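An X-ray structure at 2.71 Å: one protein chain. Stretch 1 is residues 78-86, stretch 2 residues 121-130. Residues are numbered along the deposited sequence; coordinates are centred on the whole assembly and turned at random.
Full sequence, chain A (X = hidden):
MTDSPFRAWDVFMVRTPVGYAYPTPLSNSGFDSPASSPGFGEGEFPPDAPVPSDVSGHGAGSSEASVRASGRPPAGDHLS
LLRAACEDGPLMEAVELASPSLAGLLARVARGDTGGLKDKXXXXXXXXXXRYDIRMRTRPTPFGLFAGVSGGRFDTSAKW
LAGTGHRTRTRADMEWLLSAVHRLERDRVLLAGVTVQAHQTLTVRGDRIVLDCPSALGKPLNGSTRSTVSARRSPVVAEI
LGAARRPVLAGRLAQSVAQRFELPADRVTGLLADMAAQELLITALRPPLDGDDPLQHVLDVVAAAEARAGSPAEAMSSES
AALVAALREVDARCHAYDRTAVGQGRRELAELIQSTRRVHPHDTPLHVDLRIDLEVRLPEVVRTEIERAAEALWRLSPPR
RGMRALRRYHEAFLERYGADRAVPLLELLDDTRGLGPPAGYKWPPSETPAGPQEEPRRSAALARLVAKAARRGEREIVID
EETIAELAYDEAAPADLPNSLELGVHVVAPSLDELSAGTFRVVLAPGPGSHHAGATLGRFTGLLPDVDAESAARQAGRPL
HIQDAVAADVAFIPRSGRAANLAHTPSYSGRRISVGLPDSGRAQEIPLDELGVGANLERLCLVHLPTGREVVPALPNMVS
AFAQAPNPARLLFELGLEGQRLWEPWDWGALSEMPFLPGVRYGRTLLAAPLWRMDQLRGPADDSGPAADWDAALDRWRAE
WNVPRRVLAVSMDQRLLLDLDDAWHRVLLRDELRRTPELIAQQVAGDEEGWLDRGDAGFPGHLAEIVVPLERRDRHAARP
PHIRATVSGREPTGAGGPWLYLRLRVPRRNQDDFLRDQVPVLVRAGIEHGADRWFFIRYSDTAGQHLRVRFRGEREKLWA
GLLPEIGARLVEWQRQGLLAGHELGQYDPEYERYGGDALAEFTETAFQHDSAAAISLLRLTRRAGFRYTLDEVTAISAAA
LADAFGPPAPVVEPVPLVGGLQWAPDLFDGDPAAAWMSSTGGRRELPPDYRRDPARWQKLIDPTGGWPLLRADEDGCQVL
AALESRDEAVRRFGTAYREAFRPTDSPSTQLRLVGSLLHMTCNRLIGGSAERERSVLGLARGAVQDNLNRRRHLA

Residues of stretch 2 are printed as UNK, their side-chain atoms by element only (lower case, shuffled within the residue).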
# COMPACT_ATOMS: atom_id res chain seq x y z
N HIS A 78 24.63 -36.70 27.00
CA HIS A 78 25.41 -37.85 27.47
C HIS A 78 25.15 -39.09 26.61
O HIS A 78 24.03 -39.32 26.14
CB HIS A 78 25.20 -38.12 28.97
CG HIS A 78 26.34 -38.83 29.62
ND1 HIS A 78 26.26 -40.13 30.07
CD2 HIS A 78 27.61 -38.43 29.88
CE1 HIS A 78 27.42 -40.50 30.58
NE2 HIS A 78 28.26 -39.48 30.48
N LEU A 79 26.20 -39.88 26.42
CA LEU A 79 26.20 -41.11 25.63
C LEU A 79 25.24 -42.17 26.19
O LEU A 79 24.83 -43.11 25.49
CB LEU A 79 27.62 -41.66 25.60
CG LEU A 79 27.92 -43.01 24.93
CD1 LEU A 79 27.62 -42.97 23.44
CD2 LEU A 79 29.35 -43.43 25.20
N SER A 80 24.89 -42.04 27.47
CA SER A 80 23.98 -42.97 28.13
C SER A 80 22.58 -42.95 27.53
O SER A 80 21.99 -44.01 27.29
CB SER A 80 23.91 -42.65 29.62
OG SER A 80 23.46 -41.32 29.81
N LEU A 81 22.06 -41.76 27.25
CA LEU A 81 20.70 -41.62 26.74
C LEU A 81 20.58 -42.30 25.37
O LEU A 81 19.51 -42.77 24.98
CB LEU A 81 20.30 -40.15 26.64
CG LEU A 81 18.89 -39.83 26.17
CD1 LEU A 81 17.87 -40.48 27.09
CD2 LEU A 81 18.69 -38.32 26.11
N LEU A 82 21.69 -42.34 24.65
CA LEU A 82 21.79 -43.07 23.40
C LEU A 82 21.73 -44.56 23.65
O LEU A 82 20.90 -45.28 23.07
CB LEU A 82 23.10 -42.73 22.70
CG LEU A 82 23.17 -41.28 22.22
CD1 LEU A 82 24.49 -41.02 21.54
CD2 LEU A 82 21.99 -41.02 21.26
N ARG A 83 22.63 -45.02 24.51
CA ARG A 83 22.72 -46.43 24.87
C ARG A 83 21.39 -46.94 25.44
O ARG A 83 20.93 -48.02 25.08
CB ARG A 83 23.86 -46.60 25.90
CG ARG A 83 25.25 -46.44 25.28
CD ARG A 83 26.42 -46.81 26.21
NE ARG A 83 26.39 -48.20 26.67
CZ ARG A 83 26.81 -49.25 25.96
NH1 ARG A 83 27.28 -49.08 24.73
NH2 ARG A 83 26.75 -50.47 26.48
N ALA A 84 20.73 -46.10 26.24
CA ALA A 84 19.44 -46.46 26.85
C ALA A 84 18.34 -46.83 25.85
O ALA A 84 17.70 -47.88 25.98
CB ALA A 84 18.95 -45.32 27.75
N ALA A 85 18.17 -46.02 24.81
CA ALA A 85 17.06 -46.21 23.89
C ALA A 85 17.36 -47.23 22.79
O ALA A 85 16.51 -47.49 21.93
CB ALA A 85 16.61 -44.88 23.32
N CYS A 86 18.55 -47.82 22.81
CA CYS A 86 18.86 -48.89 21.86
C CYS A 86 18.03 -50.16 22.08
O CYS A 86 17.99 -51.04 21.24
CB CYS A 86 20.35 -49.23 21.90
SG CYS A 86 21.41 -47.93 21.24
N UNK A 121 29.00 -33.93 18.95
CA UNK A 121 28.10 -34.80 18.21
C UNK A 121 27.31 -35.74 19.13
O UNK A 121 26.19 -36.13 18.81
c UNK A 121 28.86 -35.60 17.15
n UNK A 121 27.45 -39.40 12.60
n UNK A 121 29.63 -39.03 13.24
c UNK A 121 27.99 -36.34 16.17
c UNK A 121 28.80 -37.15 15.18
n UNK A 121 27.92 -37.89 14.28
c UNK A 121 28.34 -38.77 13.37
N UNK A 122 27.92 -36.14 20.25
CA UNK A 122 27.21 -36.94 21.24
C UNK A 122 26.00 -36.16 21.74
O UNK A 122 24.89 -36.69 21.83
c UNK A 122 29.31 -38.80 24.00
c UNK A 122 28.79 -38.60 22.58
c UNK A 122 28.08 -37.25 22.46
c UNK A 122 29.90 -38.69 21.56
N UNK A 123 26.23 -34.89 22.04
CA UNK A 123 25.19 -34.07 22.62
C UNK A 123 24.27 -33.60 21.50
O UNK A 123 23.13 -33.22 21.76
c UNK A 123 25.64 -31.16 25.18
c UNK A 123 24.16 -30.88 27.14
c UNK A 123 24.88 -32.07 24.21
n UNK A 123 24.36 -32.14 27.49
c UNK A 123 25.83 -32.88 23.34
n UNK A 123 23.36 -30.10 27.87
n UNK A 123 24.75 -30.39 26.05
N UNK A 124 24.76 -33.68 20.27
CA UNK A 124 23.95 -33.27 19.13
C UNK A 124 22.98 -34.38 18.78
O UNK A 124 21.79 -34.14 18.59
n UNK A 124 27.32 -32.04 13.86
n UNK A 124 27.22 -34.33 13.74
n UNK A 124 25.69 -33.19 15.02
c UNK A 124 26.74 -33.18 14.20
c UNK A 124 25.06 -31.99 15.59
c UNK A 124 24.10 -32.33 16.73
c UNK A 124 24.84 -32.94 17.92
N UNK A 125 23.49 -35.61 18.73
CA UNK A 125 22.70 -36.80 18.38
C UNK A 125 21.68 -37.21 19.43
O UNK A 125 20.60 -37.69 19.09
c UNK A 125 23.62 -37.96 18.09
N UNK A 126 22.03 -37.06 20.70
CA UNK A 126 21.11 -37.36 21.78
C UNK A 126 19.85 -36.47 21.71
O UNK A 126 18.73 -36.96 21.84
c UNK A 126 21.79 -37.22 23.11
N UNK A 127 20.04 -35.17 21.47
CA UNK A 127 18.91 -34.24 21.35
C UNK A 127 17.99 -34.61 20.18
O UNK A 127 16.77 -34.50 20.27
c UNK A 127 20.27 -30.68 22.27
c UNK A 127 18.99 -32.29 23.68
c UNK A 127 19.37 -32.79 21.25
c UNK A 127 19.95 -32.14 22.51
N UNK A 128 18.60 -35.01 19.07
CA UNK A 128 17.84 -35.49 17.93
C UNK A 128 17.01 -36.70 18.33
O UNK A 128 15.82 -36.78 18.01
c UNK A 128 18.78 -35.86 16.79
N UNK A 129 17.62 -37.63 19.04
CA UNK A 129 16.92 -38.84 19.46
C UNK A 129 15.79 -38.50 20.42
O UNK A 129 14.70 -39.08 20.35
c UNK A 129 17.04 -42.05 19.47
c UNK A 129 17.76 -41.64 21.85
c UNK A 129 17.87 -39.79 20.16
c UNK A 129 17.13 -41.04 20.61
N UNK A 130 16.05 -37.53 21.29
CA UNK A 130 15.06 -37.09 22.27
C UNK A 130 13.84 -36.52 21.58
O UNK A 130 12.72 -36.72 22.05
c UNK A 130 15.57 -34.49 25.16
c UNK A 130 14.79 -35.52 24.35
c UNK A 130 15.68 -36.06 23.22
c UNK A 130 14.29 -36.64 25.22

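Position 121 carries three carbons, a nitrogen, and then a carbon bearing two more nitrogens, a guanidinium on an extended chain. Its side chain stays out of reach of stretch 1, so the contact leaves its charge alone. It is arginine, Arg121.

Position 122 has four carbons, forked at the second, and its CA-to-CB bond points toward stretch 1. One terminal carbon lies 3.7 Å from CB of Leu79. The fork at the second carbon makes it leucine, Leu122, and such a branched apolar chain suits a place where it can cover a neighbouring aliphatic surface.

Position 123 has three carbons, a nitrogen and a carbon with two nitrogens. Its CA-to-CB bond points away, though the side chain still comes near the edge of stretch 1. This is Arg123, exposed, where a charged group can remain solvated.

Position 124 repeats that pattern of atoms, out of reach of stretch 1. It is Arg124, also exposed and suited to solvent.

Position 125 has a single side-chain carbon, its CA-to-CB bond sideways. It meets stretch 1 through its backbone: CD2 of Leu82 is 4.2 Å from the O of 125. It is therefore alanine, Ala125, small enough to suit a buried site where the backbone itself is met.

Position 126 also has one carbon, this time directed toward stretch 1. The Leu82 CD2 atom approaches the CA of 126 to 3.8 Å and its CB to 4.2 Å. As Ala126 it keeps the surface low where the helices come close: its CA is 6.0 Å from CA of Leu82.

Position 127 has four carbons forked at the second, but its CA-to-CB bond points away from stretch 1 and it takes no part in the contact. It is Leu127, a residue at home in a helix.

Position 128, with one carbon, is out of reach. It is Ala128, whose small methyl also suits a helix.

Position 129 again shows four carbons forked at the second, and its CA-to-CB bond points toward stretch 1. A terminal carbon lies 3.7 Å from CB of Ala85 and 3.8 Å from O of Leu81. This is Leu129; the methyl of Ala85 packs against its end.

Position 130 has the same forked set of four carbons. Its CA-to-CB bond points sideways, and its side chain comes no nearer to stretch 1 than 4.7 Å. It is Leu130, apolar as suits a buried site.

The two helices cross at 43° with a closest axial approach of 9.0 Å, and no hydrogen bond joins them. Instead, Leu82 acts as a knob in a hole formed by Leu122, Ala125, Ala126 and Leu129. Around it, Leu79 packs on Leu122 and Ala85 on Leu129, while Leu81 adds a looser contact, its CD2 being 4.5 Å from CB of Ala126. The two stretches bury 462 Å² between them, summed over both sides.

Stretch 2, residues 121-130: RLRRAALALL
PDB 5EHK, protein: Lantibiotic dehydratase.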